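Local coordinates for putative laminarinase (Phanerochaete chrysosporium, PDB 2W39), which probably hydrolyses O-glycosidic bonds in beta-glucans such as laminarin, as a secreted family 16 glycoside hydrolase of a white rot fungus, at residues T51-A56 with Y288-S293. Numbering follows the deposited sequence. Where two conformers were deposited one is given.
Sequences TLILRA and YWDIAS. With NAG (2-acetamido-2-deoxy-beta-D-glucopyranose), chain C.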
loop_
_atom_site.group_PDB
_atom_site.type_symbol
_atom_site.label_atom_id
_atom_site.label_comp_id
_atom_site.label_asym_id
_atom_site.label_seq_id
_atom_site.Cartn_x
_atom_site.Cartn_y
_atom_site.Cartn_z
ATOM N N THR A 51 -1.965 18.033 -3.857
ATOM C CA THR A 51 -1.850 17.261 -2.628
ATOM C C THR A 51 -3.123 16.489 -2.311
ATOM O O THR A 51 -4.235 17.036 -2.355
ATOM C CB THR A 51 -1.533 18.203 -1.447
ATOM O OG1 THR A 51 -0.250 18.799 -1.665
ATOM C CG2 THR A 51 -1.485 17.436 -0.136
ATOM N N LEU A 52 -2.933 15.215 -1.966
ATOM C CA LEU A 52 -3.955 14.416 -1.317
ATOM C C LEU A 52 -3.406 14.003 0.036
ATOM O O LEU A 52 -2.344 13.362 0.107
ATOM C CB LEU A 52 -4.284 13.178 -2.140
ATOM C CG LEU A 52 -5.261 12.190 -1.507
ATOM C CD1 LEU A 52 -6.668 12.720 -1.514
ATOM C CD2 LEU A 52 -5.180 10.792 -2.159
ATOM N N ILE A 53 -4.121 14.370 1.094
ATOM C CA ILE A 53 -3.812 13.877 2.433
ATOM C C ILE A 53 -4.896 12.908 2.872
ATOM O O ILE A 53 -6.101 13.195 2.736
ATOM C CB ILE A 53 -3.763 15.032 3.470
ATOM C CG1 ILE A 53 -2.789 16.143 3.076
ATOM C CG2 ILE A 53 -3.532 14.510 4.901
ATOM C CD1 ILE A 53 -1.411 15.669 2.930
ATOM N N LEU A 54 -4.464 11.755 3.387
ATOM C CA LEU A 54 -5.358 10.752 3.979
ATOM C C LEU A 54 -4.788 10.504 5.359
ATOM O O LEU A 54 -3.639 10.094 5.476
ATOM C CB LEU A 54 -5.329 9.428 3.193
ATOM C CG LEU A 54 -5.647 9.541 1.703
ATOM C CD1 LEU A 54 -5.365 8.212 1.020
ATOM C CD2 LEU A 54 -7.098 10.016 1.452
ATOM N N ARG A 55 -5.563 10.773 6.408
ATOM C CA ARG A 55 -5.010 10.765 7.764
ATOM C C ARG A 55 -5.922 10.105 8.786
ATOM O O ARG A 55 -7.128 9.965 8.584
ATOM C CB ARG A 55 -4.674 12.197 8.229
ATOM C CG ARG A 55 -5.876 13.148 8.221
ATOM C CD ARG A 55 -5.725 14.372 9.129
ATOM N NE ARG A 55 -4.618 15.256 8.780
ATOM C CZ ARG A 55 -4.648 16.275 7.915
ATOM N NH1 ARG A 55 -3.535 16.969 7.772
ATOM N NH2 ARG A 55 -5.733 16.606 7.179
ATOM N N ALA A 56 -5.308 9.712 9.899
ATOM C CA ALA A 56 -6.007 9.301 11.111
ATOM C C ALA A 56 -6.493 10.490 11.910
ATOM O O ALA A 56 -5.874 11.547 11.909
ATOM C CB ALA A 56 -5.041 8.525 11.985
ATOM N N TYR A 288 -0.294 10.001 8.471
ATOM C CA TYR A 288 -0.932 10.484 7.250
ATOM C C TYR A 288 -0.166 10.077 6.008
ATOM O O TYR A 288 1.071 9.988 6.010
ATOM C CB TYR A 288 -1.125 12.020 7.259
ATOM C CG TYR A 288 0.133 12.862 7.239
ATOM C CD1 TYR A 288 0.663 13.348 6.041
ATOM C CD2 TYR A 288 0.772 13.211 8.432
ATOM C CE1 TYR A 288 1.816 14.149 6.034
ATOM C CE2 TYR A 288 1.917 13.988 8.426
ATOM C CZ TYR A 288 2.432 14.445 7.230
ATOM O OH TYR A 288 3.566 15.222 7.221
ATOM N N TRP A 289 -0.924 9.824 4.946
ATOM C CA TRP A 289 -0.396 9.810 3.592
ATOM C C TRP A 289 -0.419 11.231 3.061
ATOM O O TRP A 289 -1.402 11.947 3.253
ATOM C CB TRP A 289 -1.316 8.986 2.694
ATOM C CG TRP A 289 -1.341 7.499 2.910
ATOM C CD1 TRP A 289 -2.275 6.782 3.608
ATOM C CD2 TRP A 289 -0.428 6.550 2.360
ATOM N NE1 TRP A 289 -1.975 5.430 3.551
ATOM C CE2 TRP A 289 -0.858 5.267 2.770
ATOM C CE3 TRP A 289 0.715 6.660 1.552
ATOM C CZ2 TRP A 289 -0.190 4.098 2.389
ATOM C CZ3 TRP A 289 1.391 5.490 1.192
ATOM C CH2 TRP A 289 0.936 4.233 1.611
ATOM N N ASP A 290 0.639 11.626 2.347
ATOM C CA ASP A 290 0.644 12.847 1.528
ATOM C C ASP A 290 1.080 12.369 0.155
ATOM O O ASP A 290 2.233 11.930 -0.018
ATOM C CB ASP A 290 1.600 13.900 2.120
ATOM C CG ASP A 290 1.725 15.151 1.260
ATOM O OD1 ASP A 290 1.397 15.124 0.067
ATOM O OD2 ASP A 290 2.202 16.183 1.797
ATOM N N ILE A 291 0.142 12.384 -0.786
ATOM C CA ILE A 291 0.349 11.825 -2.116
ATOM C C ILE A 291 0.299 12.960 -3.135
ATOM O O ILE A 291 -0.655 13.758 -3.151
ATOM C CB ILE A 291 -0.705 10.743 -2.392
ATOM C CG1 ILE A 291 -0.422 9.537 -1.475
ATOM C CG2 ILE A 291 -0.696 10.328 -3.867
ATOM C CD1 ILE A 291 -1.582 8.566 -1.313
ATOM N N ALA A 292 1.351 13.056 -3.945
ATOM C CA ALA A 292 1.443 14.070 -4.994
ATOM C C ALA A 292 0.650 13.671 -6.238
ATOM O O ALA A 292 0.035 14.533 -6.890
ATOM C CB ALA A 292 2.919 14.324 -5.357
ATOM N N SER A 293 0.674 12.381 -6.585
ATOM C CA SER A 293 -0.078 11.891 -7.736
ATOM C C SER A 293 -0.123 10.379 -7.697
ATOM O O SER A 293 0.771 9.715 -7.130
ATOM C CB SER A 293 0.556 12.337 -9.061
ATOM O OG SER A 293 1.879 11.855 -9.183
HETATM C C1 NAG C . -7.110 20.184 6.934
HETATM C C2 NAG C . -6.832 21.551 7.590
HETATM C C3 NAG C . -5.663 22.283 6.921
HETATM C C4 NAG C . -4.475 21.368 6.660
HETATM C C5 NAG C . -4.950 20.115 5.923
HETATM C C6 NAG C . -3.788 19.181 5.578
HETATM C C7 NAG C . -8.616 23.045 8.472
HETATM C C8 NAG C . -9.769 23.912 8.060
HETATM N N2 NAG C . -8.019 22.385 7.479
HETATM O O3 NAG C . -5.240 23.381 7.708
HETATM O O4 NAG C . -3.516 22.053 5.883
HETATM O O5 NAG C . -5.898 19.459 6.753
HETATM O O6 NAG C . -3.159 18.692 6.744
HETATM O O7 NAG C . -8.280 22.985 9.656
HETATM O O HOH W 1 1.835 18.502 0.298
#
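Leu52 to Arg55 pair with Tyr288 to Ile291 as neighbouring antiparallel strands in one sheet of the beta sandwich, joining an early strand to the C-terminal one. Leu52 and Ile291 form a hydrogen-bonded pair, Leu52 N to Ile291 O at 3.0 Å and Ile291 N to Leu52 O at 2.8 Å. Leu54 and Trp289 repeat it, while Ile53 with Asp290 and Arg55 with Tyr288 are non-hydrogen-bonded pairs. On the face that carries Leu52, Leu54, Trp289 and Ile291, Leu54 CB lies 4.1 Å from Trp289 CD1, and Leu54 and Trp289 both pack on Ile249 of strand 246-253 in the other sheet; the indole NE1 donates a hydrogen bond to Asn250 O. The opposite face carries Ile53, whose CD1 comes 3.6 Å from Asp290 CB. Asp290 CG, anti to its backbone N (chi1 176°), also rests 3.6 Å from Ile53 CD1. Its OD1 lies 3.7 Å from Thr51 CG2 and forms a salt bridge with Arg90; a water links OD2 to Thr51 OG1. In one of two conformers the Arg55 guanidinium lies over Ile53 CG2 and reaches toward the glycan of Asn43, but its contact with the sugar is doubtful. An alanine at Ile53 would probably leave a gap beside Asp290, whose CB and CG would lose the packing of CD1. One face packed on the second sheet, the other, with Ile53, Arg55, Tyr288 and Asp290, partly exposed and near the glycan on Asn43, is the arrangement of an outer sheet in the beta-sandwich (jelly-roll) fold of family 16.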